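Local coordinates for protein tyrocidine synthetase 3 (Brevibacillus brevis, PDB 2JGP) that probably carries peptide intermediates on its peptidyl carrier domain and forms peptide bonds in its condensation domain during nonribosomal synthesis of the antibiotic tyrocidine, at residues 3-6 with 7-10; 57-60 with 61-65; 312-315 with 316-320; 327-330 with 331-335. All coordinates share one frame; numbering follows the deposited sequence.

Interaction 1: residues 3-6 with 7-10; sequences EYVA and PRSV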
ATOM      1  N   GLU A   3      19.460  -8.814 -21.507  1.00 67.29           N
ATOM      2  CA  GLU A   3      19.519  -7.659 -20.622  1.00 66.29           C
ATOM      3  C   GLU A   3      18.622  -7.890 -19.399  1.00 65.28           C
ATOM      4  O   GLU A   3      17.497  -8.384 -19.527  1.00 65.11           O
ATOM      5  CB  GLU A   3      19.059  -6.419 -21.379  1.00 66.18           C
ATOM      6  CG  GLU A   3      18.908  -5.173 -20.543  1.00 66.27           C
ATOM      7  CD  GLU A   3      18.400  -4.015 -21.365  1.00 65.84           C
ATOM      8  OE1 GLU A   3      17.295  -4.131 -21.933  1.00 66.45           O
ATOM      9  OE2 GLU A   3      19.095  -2.991 -21.447  1.00 65.21           O
ATOM     10  N   TYR A   4      19.118  -7.536 -18.217  1.00 64.20           N
ATOM     11  CA  TYR A   4      18.349  -7.757 -16.999  1.00 63.18           C
ATOM     12  C   TYR A   4      17.295  -6.678 -16.833  1.00 62.74           C
ATOM     13  O   TYR A   4      17.605  -5.488 -16.836  1.00 62.01           O
ATOM     14  CB  TYR A   4      19.228  -7.781 -15.753  1.00 62.87           C
ATOM     15  CG  TYR A   4      18.424  -8.016 -14.491  1.00 61.90           C
ATOM     16  CD1 TYR A   4      17.762  -9.224 -14.284  1.00 61.73           C
ATOM     17  CD2 TYR A   4      18.313  -7.034 -13.513  1.00 61.61           C
ATOM     18  CE1 TYR A   4      17.017  -9.456 -13.136  1.00 61.51           C
ATOM     19  CE2 TYR A   4      17.560  -7.254 -12.364  1.00 62.01           C
ATOM     20  CZ  TYR A   4      16.921  -8.469 -12.179  1.00 61.08           C
ATOM     21  OH  TYR A   4      16.183  -8.692 -11.043  1.00 60.59           O
ATOM     22  N   VAL A   5      16.053  -7.126 -16.690  1.00 62.15           N
ATOM     23  CA  VAL A   5      14.940  -6.282 -16.297  1.00 62.24           C
ATOM     24  C   VAL A   5      14.332  -6.898 -15.042  1.00 62.31           C
ATOM     25  O   VAL A   5      13.877  -8.047 -15.062  1.00 62.39           O
ATOM     26  CB  VAL A   5      13.906  -6.182 -17.427  1.00 62.58           C
ATOM     27  CG1 VAL A   5      12.645  -5.489 -16.939  1.00 63.12           C
ATOM     28  CG2 VAL A   5      14.514  -5.446 -18.635  1.00 61.92           C
ATOM     29  N   ALA A   6      14.345  -6.157 -13.940  1.00 62.11           N
ATOM     30  CA  ALA A   6      13.862  -6.695 -12.667  1.00 62.28           C
ATOM     31  C   ALA A   6      12.359  -6.970 -12.759  1.00 62.38           C
ATOM     32  O   ALA A   6      11.652  -6.244 -13.454  1.00 62.28           O
ATOM     33  CB  ALA A   6      14.156  -5.732 -11.534  1.00 61.98           C
ATOM     34  N   PRO A   7      11.865  -8.015 -12.063  1.00 62.56           N
ATOM     35  CA  PRO A   7      10.426  -8.315 -12.068  1.00 62.43           C
ATOM     36  C   PRO A   7       9.571  -7.079 -11.772  1.00 62.31           C
ATOM     37  O   PRO A   7       9.905  -6.299 -10.877  1.00 63.07           O
ATOM     38  CB  PRO A   7      10.293  -9.359 -10.958  1.00 62.62           C
ATOM     39  CG  PRO A   7      11.614 -10.067 -10.971  1.00 63.02           C
ATOM     40  CD  PRO A   7      12.615  -8.975 -11.231  1.00 62.51           C
ATOM     41  N   ARG A   8       8.502  -6.885 -12.539  1.00 62.25           N
ATOM     42  CA  ARG A   8       7.680  -5.667 -12.459  1.00 61.69           C
ATOM     43  C   ARG A   8       6.258  -5.943 -11.978  1.00 61.99           C
ATOM     44  O   ARG A   8       5.446  -5.021 -11.837  1.00 61.58           O
ATOM     45  CB  ARG A   8       7.605  -5.007 -13.833  1.00 61.63           C
ATOM     46  CG  ARG A   8       8.953  -4.683 -14.437  1.00 61.14           C
ATOM     47  CD  ARG A   8       8.855  -4.510 -15.921  1.00 61.03           C
ATOM     48  NE  ARG A   8       8.541  -5.761 -16.605  1.00 60.95           N
ATOM     49  CZ  ARG A   8       8.552  -5.909 -17.926  1.00 59.80           C
ATOM     50  NH1 ARG A   8       8.857  -4.886 -18.718  1.00 57.78           N
ATOM     51  NH2 ARG A   8       8.249  -7.082 -18.462  1.00 59.03           N
ATOM     52  N   SER A   9       5.951  -7.215 -11.751  1.00 61.92           N
ATOM     53  CA  SER A   9       4.623  -7.623 -11.334  1.00 61.93           C
ATOM     54  C   SER A   9       4.749  -8.828 -10.441  1.00 62.00           C
ATOM     55  O   SER A   9       5.801  -9.462 -10.397  1.00 61.65           O
ATOM     56  CB  SER A   9       3.767  -7.991 -12.540  1.00 61.96           C
ATOM     57  OG  SER A   9       4.241  -9.177 -13.151  1.00 61.86           O
ATOM     58  N   VAL A  10       3.657  -9.172  -9.767  1.00 62.21           N
ATOM     59  CA  VAL A  10       3.656 -10.333  -8.879  1.00 62.37           C
ATOM     60  C   VAL A  10       3.982 -11.631  -9.631  1.00 62.09           C
ATOM     61  O   VAL A  10       4.761 -12.434  -9.140  1.00 61.98           O
ATOM     62  CB  VAL A  10       2.314 -10.443  -8.078  1.00 62.76           C
ATOM     63  CG1 VAL A  10       1.127 -10.664  -9.021  1.00 63.73           C
ATOM     64  CG2 VAL A  10       2.392 -11.545  -7.047  1.00 64.14           C
TER
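R8 folds its side chain back along the chain onto V5 and A6, and Y4 reaches forward to P7. The stretch is an extended lead into helix 10-23 at the surface of the protein.

The R8 chain starts at CB with CG anti to the carbonyl carbon (chi1 -56°). CG then meets the carbonyl of A6, two residues back, with R8 CG 3.3 Å from A6 O. CD comes next and touches a valine methyl, R8 CD lying 4.0 Å from V5 CG1. NE is close to the same methyl, at 4.1 Å between R8 NE and V5 CG1. A bend at chi3 (-68°) turns the guanidinium so that this methyl sits over one face, toward its rim. At the tip, NH2 forms a salt bridge with E12 and a hydrogen bond with Q71 of helix 70-79.

On the Y4 side, the ring spans the intervening residues. Its hydroxyl ends near the proline ring, with Y4 OH 3.6 Å from P7 CD. The two side chains cross at about a right angle. A6 N lies above one face of the Y4 ring, offset toward its rim. The phenol oxygen is hydrogen-bonded to K395. A6 CB also packs on the proline, 3.6 Å from P7 CD.

S9 stands at the N-cap position of the helix, and its OG bonds to E12 N. No hydrogen bond joins 3-6 to 7-10. The side chains meet across the contact by van der Waals touches, some of them between a carbon and an oxygen, while the polar ends of Y4 and R8 are held by partners beyond it.

Interaction 2: residues 57-60 with 61-65; sequences VDIP and LRILF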
ATOM      1  N   VAL A  57      -1.220 -22.980  -9.933  1.00 65.35           N
ATOM      2  CA  VAL A  57      -1.463 -22.465 -11.268  1.00 66.01           C
ATOM      3  C   VAL A  57      -0.933 -23.503 -12.240  1.00 66.55           C
ATOM      4  O   VAL A  57       0.224 -23.907 -12.151  1.00 66.92           O
ATOM      5  CB  VAL A  57      -0.789 -21.105 -11.492  1.00 66.21           C
ATOM      6  CG1 VAL A  57      -0.957 -20.655 -12.938  1.00 66.82           C
ATOM      7  CG2 VAL A  57      -1.386 -20.067 -10.537  1.00 66.24           C
ATOM      8  N   ASP A  58      -1.795 -23.944 -13.145  1.00 66.93           N
ATOM      9  CA  ASP A  58      -1.469 -25.015 -14.074  1.00 67.32           C
ATOM     10  C   ASP A  58      -1.133 -24.413 -15.432  1.00 67.18           C
ATOM     11  O   ASP A  58      -2.017 -23.948 -16.150  1.00 67.80           O
ATOM     12  CB  ASP A  58      -2.645 -25.984 -14.171  1.00 67.64           C
ATOM     13  CG  ASP A  58      -2.970 -26.643 -12.834  1.00 68.69           C
ATOM     14  OD1 ASP A  58      -2.027 -27.062 -12.126  1.00 70.77           O
ATOM     15  OD2 ASP A  58      -4.168 -26.743 -12.488  1.00 70.00           O
ATOM     16  N   ILE A  59       0.155 -24.395 -15.755  1.00 66.70           N
ATOM     17  CA  ILE A  59       0.646 -23.831 -17.002  1.00 66.51           C
ATOM     18  C   ILE A  59       0.876 -24.987 -17.970  1.00 66.19           C
ATOM     19  O   ILE A  59       1.705 -25.854 -17.692  1.00 65.93           O
ATOM     20  CB  ILE A  59       1.983 -23.093 -16.795  1.00 66.54           C
ATOM     21  CG1 ILE A  59       1.828 -21.941 -15.798  1.00 67.05           C
ATOM     22  CG2 ILE A  59       2.513 -22.560 -18.120  1.00 66.90           C
ATOM     23  CD1 ILE A  59       3.167 -21.364 -15.344  1.00 67.45           C
ATOM     24  N   PRO A  60       0.138 -25.020 -19.098  1.00 65.84           N
ATOM     25  CA  PRO A  60       0.376 -26.099 -20.052  1.00 65.71           C
ATOM     26  C   PRO A  60       1.801 -26.031 -20.577  1.00 65.54           C
ATOM     27  O   PRO A  60       2.335 -24.938 -20.744  1.00 65.02           O
ATOM     28  CB  PRO A  60      -0.628 -25.810 -21.176  1.00 65.81           C
ATOM     29  CG  PRO A  60      -1.643 -24.900 -20.578  1.00 65.62           C
ATOM     30  CD  PRO A  60      -0.910 -24.095 -19.565  1.00 65.91           C
ATOM     31  N   LEU A  61       2.416 -27.183 -20.832  1.00 65.51           N
ATOM     32  CA  LEU A  61       3.784 -27.201 -21.343  1.00 65.62           C
ATOM     33  C   LEU A  61       3.866 -26.449 -22.668  1.00 65.63           C
ATOM     34  O   LEU A  61       4.820 -25.718 -22.910  1.00 65.73           O
ATOM     35  CB  LEU A  61       4.291 -28.634 -21.501  1.00 65.65           C
ATOM     36  CG  LEU A  61       5.765 -28.806 -21.875  1.00 65.91           C
ATOM     37  CD1 LEU A  61       6.671 -28.132 -20.844  1.00 66.10           C
ATOM     38  CD2 LEU A  61       6.104 -30.285 -22.020  1.00 65.13           C
ATOM     39  N   ARG A  62       2.855 -26.630 -23.512  1.00 65.73           N
ATOM     40  CA  ARG A  62       2.751 -25.912 -24.789  1.00 66.01           C
ATOM     41  C   ARG A  62       2.886 -24.397 -24.664  1.00 65.60           C
ATOM     42  O   ARG A  62       3.457 -23.753 -25.542  1.00 65.10           O
ATOM     43  CB  ARG A  62       1.437 -26.234 -25.519  1.00 66.27           C
ATOM     44  CG  ARG A  62       0.207 -26.404 -24.639  1.00 68.36           C
ATOM     45  CD  ARG A  62       0.030 -27.860 -24.154  1.00 70.46           C
ATOM     46  NE  ARG A  62      -1.266 -28.421 -24.543  1.00 72.50           N
ATOM     47  CZ  ARG A  62      -1.527 -29.725 -24.665  1.00 73.49           C
ATOM     48  NH1 ARG A  62      -0.594 -30.646 -24.424  1.00 73.79           N
ATOM     49  NH2 ARG A  62      -2.741 -30.116 -25.035  1.00 74.05           N
ATOM     50  N   ILE A  63       2.349 -23.836 -23.584  1.00 65.36           N
ATOM     51  CA  ILE A  63       2.412 -22.396 -23.354  1.00 65.28           C
ATOM     52  C   ILE A  63       3.819 -21.931 -22.963  1.00 65.36           C
ATOM     53  O   ILE A  63       4.260 -20.861 -23.389  1.00 65.40           O
ATOM     54  CB  ILE A  63       1.391 -21.965 -22.277  1.00 65.31           C
ATOM     55  CG1 ILE A  63      -0.038 -22.208 -22.777  1.00 65.24           C
ATOM     56  CG2 ILE A  63       1.582 -20.511 -21.912  1.00 65.19           C
ATOM     57  CD1 ILE A  63      -0.410 -21.406 -24.014  1.00 65.58           C
ATOM     58  N   LEU A  64       4.528 -22.722 -22.160  1.00 65.40           N
ATOM     59  CA  LEU A  64       5.918 -22.403 -21.823  1.00 65.60           C
ATOM     60  C   LEU A  64       6.785 -22.376 -23.085  1.00 65.57           C
ATOM     61  O   LEU A  64       7.648 -21.512 -23.240  1.00 65.35           O
ATOM     62  CB  LEU A  64       6.482 -23.398 -20.807  1.00 65.60           C
ATOM     63  CG  LEU A  64       7.931 -23.196 -20.349  1.00 66.89           C
ATOM     64  CD1 LEU A  64       8.245 -21.741 -20.006  1.00 68.19           C
ATOM     65  CD2 LEU A  64       8.236 -24.097 -19.151  1.00 69.59           C
ATOM     66  N   PHE A  65       6.555 -23.324 -23.987  1.00 65.71           N
ATOM     67  CA  PHE A  65       7.242 -23.308 -25.277  1.00 65.59           C
ATOM     68  C   PHE A  65       6.854 -22.079 -26.097  1.00 65.45           C
ATOM     69  O   PHE A  65       7.711 -21.414 -26.680  1.00 65.06           O
ATOM     70  CB  PHE A  65       6.942 -24.585 -26.066  1.00 65.91           C
ATOM     71  CG  PHE A  65       7.824 -25.744 -25.700  1.00 66.38           C
ATOM     72  CD1 PHE A  65       7.284 -26.930 -25.224  1.00 68.28           C
ATOM     73  CD2 PHE A  65       9.198 -25.654 -25.848  1.00 66.84           C
ATOM     74  CE1 PHE A  65       8.110 -28.014 -24.905  1.00 67.84           C
ATOM     75  CE2 PHE A  65      10.025 -26.726 -25.528  1.00 67.56           C
ATOM     76  CZ  PHE A  65       9.480 -27.905 -25.053  1.00 67.83           C
TER
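P60 packs against R62 and I63 at the start of helix 61-66, where it holds the N-cap position. The helix lies within the phosphopantetheine attachment region, the carrier part of the bidomain.

The main acceptor is the proline carbonyl. P60 O takes a weak hydrogen bond from I63 N at 3.0 Å, with an N-H...O angle of 133°. A second weak bond comes from L64 N, 3.4 Å from P60 O, and is straighter at 157°. One oxygen thus serves two amides of the first turn, neither of them strongly. The next helical bond runs from F65 N to L61 O at 3.1 Å. Before the helix, D58 OD1 accepts a weak hydrogen bond from H52 ND1, and the D58 backbone pairs with G83.

The side chains add apolar contacts. P60 and I63 lie side by side and point the same way. I59 reaches the same isoleucine through its branch methyl, with I59 CG2 4.3 Å from I63 CB. I59, I63 and L64 all touch L73 of helix 70-79, and L61 and L64 rest on A44 of helix 41-55.

R62 has CG between its backbone N and carbonyl carbon (chi1 37°), which brings its first carbons against the CB corner of the proline: R62 CG is 3.6 Å from P60 CB. Elsewhere on the pyrrolidine ring, P60 CD meets I63 CG1 at 3.8 Å.

Interaction 3: residues 312-315 with 316-320; sequences KALT and EGLHQ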
ATOM      1  N   LYS A 312      19.234  17.367  -5.364  1.00 58.59           N
ATOM      2  CA  LYS A 312      19.217  16.769  -6.705  1.00 58.42           C
ATOM      3  C   LYS A 312      20.328  15.746  -6.921  1.00 57.95           C
ATOM      4  O   LYS A 312      20.089  14.673  -7.479  1.00 57.92           O
ATOM      5  CB  LYS A 312      19.342  17.856  -7.772  1.00 58.69           C
ATOM      6  CG  LYS A 312      18.116  18.713  -7.902  1.00 59.57           C
ATOM      7  CD  LYS A 312      18.270  19.760  -8.983  1.00 60.66           C
ATOM      8  CE  LYS A 312      17.076  20.703  -8.987  1.00 61.41           C
ATOM      9  NZ  LYS A 312      17.241  21.807  -9.970  1.00 62.00           N
ATOM     10  N   ALA A 313      21.540  16.087  -6.493  1.00 57.48           N
ATOM     11  CA  ALA A 313      22.715  15.255  -6.753  1.00 57.13           C
ATOM     12  C   ALA A 313      22.583  13.879  -6.109  1.00 56.89           C
ATOM     13  O   ALA A 313      22.829  12.861  -6.755  1.00 56.55           O
ATOM     14  CB  ALA A 313      23.973  15.952  -6.252  1.00 57.06           C
ATOM     15  N   LEU A 314      22.197  13.853  -4.836  1.00 56.53           N
ATOM     16  CA  LEU A 314      22.026  12.588  -4.113  1.00 56.56           C
ATOM     17  C   LEU A 314      20.874  11.752  -4.666  1.00 56.78           C
ATOM     18  O   LEU A 314      20.983  10.519  -4.782  1.00 56.64           O
ATOM     19  CB  LEU A 314      21.797  12.852  -2.625  1.00 56.33           C
ATOM     20  CG  LEU A 314      21.668  11.623  -1.723  1.00 56.13           C
ATOM     21  CD1 LEU A 314      22.820  10.643  -1.918  1.00 55.91           C
ATOM     22  CD2 LEU A 314      21.585  12.087  -0.271  1.00 55.56           C
ATOM     23  N   THR A 315      19.769  12.417  -4.995  1.00 56.85           N
ATOM     24  CA  THR A 315      18.619  11.743  -5.601  1.00 57.22           C
ATOM     25  C   THR A 315      19.030  11.007  -6.871  1.00 57.50           C
ATOM     26  O   THR A 315      18.651   9.858  -7.077  1.00 57.72           O
ATOM     27  CB  THR A 315      17.483  12.741  -5.926  1.00 57.24           C
ATOM     28  OG1 THR A 315      17.038  13.357  -4.713  1.00 56.81           O
ATOM     29  CG2 THR A 315      16.300  12.032  -6.592  1.00 57.51           C
ATOM     30  N   GLU A 316      19.822  11.669  -7.707  1.00 57.92           N
ATOM     31  CA  GLU A 316      20.305  11.071  -8.949  1.00 58.27           C
ATOM     32  C   GLU A 316      21.249   9.897  -8.675  1.00 57.94           C
ATOM     33  O   GLU A 316      21.176   8.870  -9.343  1.00 58.15           O
ATOM     34  CB  GLU A 316      21.012  12.123  -9.798  1.00 58.72           C
ATOM     35  CG  GLU A 316      21.292  11.670 -11.210  1.00 60.61           C
ATOM     36  CD  GLU A 316      22.025  12.714 -12.021  1.00 63.19           C
ATOM     37  OE1 GLU A 316      21.535  13.055 -13.119  1.00 65.92           O
ATOM     38  OE2 GLU A 316      23.091  13.192 -11.564  1.00 65.22           O
ATOM     39  N   GLY A 317      22.131  10.052  -7.691  1.00 57.60           N
ATOM     40  CA  GLY A 317      23.050   8.985  -7.314  1.00 57.32           C
ATOM     41  C   GLY A 317      22.333   7.744  -6.818  1.00 57.02           C
ATOM     42  O   GLY A 317      22.729   6.625  -7.134  1.00 56.30           O
ATOM     43  N   LEU A 318      21.273   7.944  -6.032  1.00 56.86           N
ATOM     44  CA  LEU A 318      20.472   6.832  -5.531  1.00 56.81           C
ATOM     45  C   LEU A 318      19.788   6.090  -6.678  1.00 57.26           C
ATOM     46  O   LEU A 318      19.780   4.855  -6.706  1.00 57.12           O
ATOM     47  CB  LEU A 318      19.443   7.332  -4.504  1.00 56.94           C
ATOM     48  CG  LEU A 318      20.061   7.826  -3.192  1.00 56.51           C
ATOM     49  CD1 LEU A 318      19.040   8.588  -2.342  1.00 56.55           C
ATOM     50  CD2 LEU A 318      20.643   6.664  -2.407  1.00 57.87           C
ATOM     51  N   HIS A 319      19.238   6.841  -7.631  1.00 57.46           N
ATOM     52  CA  HIS A 319      18.669   6.242  -8.848  1.00 58.03           C
ATOM     53  C   HIS A 319      19.701   5.400  -9.594  1.00 58.13           C
ATOM     54  O   HIS A 319      19.411   4.276  -9.996  1.00 58.35           O
ATOM     55  CB  HIS A 319      18.101   7.315  -9.787  1.00 57.95           C
ATOM     56  CG  HIS A 319      16.706   7.738  -9.449  1.00 59.10           C
ATOM     57  ND1 HIS A 319      15.610   6.929  -9.674  1.00 59.76           N
ATOM     58  CD2 HIS A 319      16.226   8.877  -8.896  1.00 60.21           C
ATOM     59  CE1 HIS A 319      14.516   7.557  -9.279  1.00 60.58           C
ATOM     60  NE2 HIS A 319      14.863   8.737  -8.799  1.00 60.52           N
ATOM     61  N   GLN A 320      20.905   5.939  -9.767  1.00 58.59           N
ATOM     62  CA  GLN A 320      21.961   5.219 -10.479  1.00 58.86           C
ATOM     63  C   GLN A 320      22.438   3.994  -9.689  1.00 58.70           C
ATOM     64  O   GLN A 320      22.771   2.968 -10.283  1.00 58.47           O
ATOM     65  CB  GLN A 320      23.132   6.149 -10.801  1.00 59.43           C
ATOM     66  CG  GLN A 320      22.786   7.268 -11.781  1.00 60.83           C
ATOM     67  CD  GLN A 320      22.740   6.816 -13.243  1.00 63.50           C
ATOM     68  OE1 GLN A 320      22.701   5.620 -13.548  1.00 65.73           O
ATOM     69  NE2 GLN A 320      22.754   7.786 -14.155  1.00 65.17           N
TER
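L318 lays its side chain over the preceding turn, against L314. L318 CG stands anti to the carbonyl carbon (chi1 -68°), which lays the side chain back toward L314. The two leucines cross at a slant, with L314 CG 4.1 Å from L318 CD1. L318 CG also sits close to the carbonyl beneath it, 3.3 Å from L314 O. One residue further along, T315 and H319 run side by side and point the same way. The methyl of the threonine touches the imidazole, T315 CG2 lying 3.9 Å from H319 CD2. The same ring carbon, H319 CD2, is 3.2 Å from T315 O.

These pairs are set by the helical backbone. L318 N donates to L314 O at 2.9 Å, and H319 N donates to T315 O at 3.1 Å and 165°. E316 N and G317 N bond in the same way to K312 O and A313 O.

Further out, the polar ends are fixed by neighbours. T315 OG1 is hydrogen-bonded to G311 O and to M476 N of strand 476-483. H319 NE2 bonds to E471 on the adjoining strand 465-471. L314 and L318 pack on V507 of helix 489-508.

The contact has two characters. One flank is apolar and faces helices, while the T315 and H319 flank is polar and ties helix 312-325 to the sheet.

Interaction 4: residues 327-330 with 331-335; sequences TTLY and MVLLA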
ATOM      1  N   THR A 327      18.216  -3.209  -8.633  1.00 60.17           N
ATOM      2  CA  THR A 327      17.161  -3.002  -7.653  1.00 60.08           C
ATOM      3  C   THR A 327      16.320  -1.796  -8.047  1.00 60.46           C
ATOM      4  O   THR A 327      16.598  -1.128  -9.047  1.00 60.79           O
ATOM      5  CB  THR A 327      17.735  -2.786  -6.231  1.00 59.92           C
ATOM      6  OG1 THR A 327      18.592  -1.636  -6.215  1.00 59.09           O
ATOM      7  CG2 THR A 327      18.514  -4.008  -5.775  1.00 59.35           C
ATOM      8  N   THR A 328      15.273  -1.545  -7.270  1.00 60.67           N
ATOM      9  CA  THR A 328      14.450  -0.365  -7.432  1.00 60.54           C
ATOM     10  C   THR A 328      14.932   0.685  -6.441  1.00 60.51           C
ATOM     11  O   THR A 328      15.572   0.353  -5.443  1.00 60.51           O
ATOM     12  CB  THR A 328      12.959  -0.684  -7.172  1.00 60.75           C
ATOM     13  OG1 THR A 328      12.787  -1.152  -5.829  1.00 60.17           O
ATOM     14  CG2 THR A 328      12.451  -1.756  -8.157  1.00 60.79           C
ATOM     15  N   LEU A 329      14.634   1.950  -6.714  1.00 60.20           N
ATOM     16  CA  LEU A 329      14.934   3.016  -5.765  1.00 60.20           C
ATOM     17  C   LEU A 329      14.265   2.717  -4.428  1.00 59.77           C
ATOM     18  O   LEU A 329      14.862   2.898  -3.373  1.00 59.11           O
ATOM     19  CB  LEU A 329      14.477   4.373  -6.304  1.00 60.32           C
ATOM     20  CG  LEU A 329      14.684   5.569  -5.373  1.00 60.93           C
ATOM     21  CD1 LEU A 329      16.138   5.673  -4.902  1.00 60.89           C
ATOM     22  CD2 LEU A 329      14.242   6.843  -6.064  1.00 61.77           C
ATOM     23  N   TYR A 330      13.031   2.222  -4.484  1.00 59.65           N
ATOM     24  CA  TYR A 330      12.328   1.764  -3.292  1.00 59.32           C
ATOM     25  C   TYR A 330      13.199   0.844  -2.433  1.00 58.73           C
ATOM     26  O   TYR A 330      13.320   1.045  -1.223  1.00 58.26           O
ATOM     27  CB  TYR A 330      11.048   1.020  -3.697  1.00 60.20           C
ATOM     28  CG  TYR A 330      10.223   0.534  -2.537  1.00 61.39           C
ATOM     29  CD1 TYR A 330       9.131   1.265  -2.089  1.00 63.52           C
ATOM     30  CD2 TYR A 330      10.528  -0.662  -1.891  1.00 62.63           C
ATOM     31  CE1 TYR A 330       8.366   0.826  -1.025  1.00 64.49           C
ATOM     32  CE2 TYR A 330       9.775  -1.109  -0.829  1.00 64.20           C
ATOM     33  CZ  TYR A 330       8.696  -0.357  -0.399  1.00 64.59           C
ATOM     34  OH  TYR A 330       7.936  -0.794   0.649  1.00 65.63           O
ATOM     35  N   MET A 331      13.796  -0.165  -3.062  1.00 57.69           N
ATOM     36  CA  MET A 331      14.622  -1.140  -2.341  1.00 57.41           C
ATOM     37  C   MET A 331      15.881  -0.520  -1.732  1.00 56.65           C
ATOM     38  O   MET A 331      16.265  -0.860  -0.615  1.00 56.61           O
ATOM     39  CB  MET A 331      15.026  -2.292  -3.257  1.00 57.23           C
ATOM     40  CG  MET A 331      13.893  -3.241  -3.638  1.00 58.15           C
ATOM     41  SD  MET A 331      14.445  -4.339  -4.961  1.00 59.18           S
ATOM     42  CE  MET A 331      12.904  -5.153  -5.405  1.00 57.88           C
ATOM     43  N   VAL A 332      16.527   0.366  -2.480  1.00 56.28           N
ATOM     44  CA  VAL A 332      17.743   1.035  -2.021  1.00 55.53           C
ATOM     45  C   VAL A 332      17.436   1.842  -0.758  1.00 55.52           C
ATOM     46  O   VAL A 332      18.127   1.728   0.254  1.00 54.85           O
ATOM     47  CB  VAL A 332      18.310   1.966  -3.117  1.00 55.75           C
ATOM     48  CG1 VAL A 332      19.427   2.861  -2.556  1.00 55.50           C
ATOM     49  CG2 VAL A 332      18.809   1.145  -4.318  1.00 54.82           C
ATOM     50  N   LEU A 333      16.371   2.633  -0.824  1.00 55.37           N
ATOM     51  CA  LEU A 333      15.937   3.453   0.312  1.00 55.21           C
ATOM     52  C   LEU A 333      15.507   2.608   1.519  1.00 55.22           C
ATOM     53  O   LEU A 333      15.831   2.942   2.665  1.00 55.10           O
ATOM     54  CB  LEU A 333      14.802   4.376  -0.109  1.00 55.06           C
ATOM     55  CG  LEU A 333      15.109   5.383  -1.210  1.00 54.99           C
ATOM     56  CD1 LEU A 333      13.840   6.114  -1.608  1.00 54.55           C
ATOM     57  CD2 LEU A 333      16.190   6.355  -0.775  1.00 55.75           C
ATOM     58  N   LEU A 334      14.775   1.524   1.271  1.00 55.52           N
ATOM     59  CA  LEU A 334      14.398   0.615   2.352  1.00 55.74           C
ATOM     60  C   LEU A 334      15.639   0.017   2.996  1.00 55.69           C
ATOM     61  O   LEU A 334      15.718  -0.113   4.220  1.00 55.73           O
ATOM     62  CB  LEU A 334      13.482  -0.506   1.841  1.00 56.12           C
ATOM     63  CG  LEU A 334      13.070  -1.574   2.864  1.00 56.47           C
ATOM     64  CD1 LEU A 334      12.370  -0.944   4.084  1.00 57.15           C
ATOM     65  CD2 LEU A 334      12.186  -2.617   2.191  1.00 57.06           C
ATOM     66  N   ALA A 335      16.605  -0.361   2.161  1.00 55.88           N
ATOM     67  CA  ALA A 335      17.874  -0.882   2.638  1.00 55.91           C
ATOM     68  C   ALA A 335      18.587   0.158   3.506  1.00 55.96           C
ATOM     69  O   ALA A 335      19.036  -0.154   4.604  1.00 56.60           O
ATOM     70  CB  ALA A 335      18.754  -1.296   1.454  1.00 55.59           C
TER
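T328 caps the first turn of helix 329-345 by accepting from M331. The capping bond runs from M331 N to T328 OG1 at 3.1 Å with an angle of 153°. T328 OG1 lies between its own backbone N and carbonyl carbon (chi1 61°), which turns it toward this amide.

Backbone bonds follow. V332 N donates to T328 O, L333 N to L329 O at 3.0 Å and a nearly straight 175°, and L334 N to Y330 O. T328 N is buried and has no partner in the model.

Apolar contacts line the helix. L329 CD1 meets L333 CG at 3.8 Å. Y330 and L334 lie side by side, with Y330 CE2 4.1 Å from L334 CD2. The Y330 ring also meets F432 of strand 430-435 edge-to-face.

Sulfur and hydroxyl contacts close the start. The M331 chain, extended beyond CG, passes T327, and M331 SD is 3.9 Å from T327 CB. T327 OG1 touches V332 CG2 at 3.4 Å and is hydrogen-bonded to T325.

The set is a threonine N-cap at the start of helix 329-345, whose side chains pack on helices 312-325 and 387-403 and on strand 430-435 in the condensation domain.

In the fold
The four contacts follow one another along the chain, and each is local. Interaction 1 leads into helix 10-23 and interaction 2 opens helix 61-66 in the carrier region; their centres are 20 Å apart. Interactions 3 and 4 belong to the condensation domain, on the consecutive helices 312-325 and 329-345. Their centres are 12 Å apart, and they touch: H319 and L318 pack on L329. Interaction 2 is distant from both, about 41 Å from interaction 3 and 33 Å from interaction 4 between centres. Interaction 1 comes within about 5 Å of interaction 4 at the nearest atoms. K395 meets both Y4 and M331, so the N-terminal lead lies against the condensation domain.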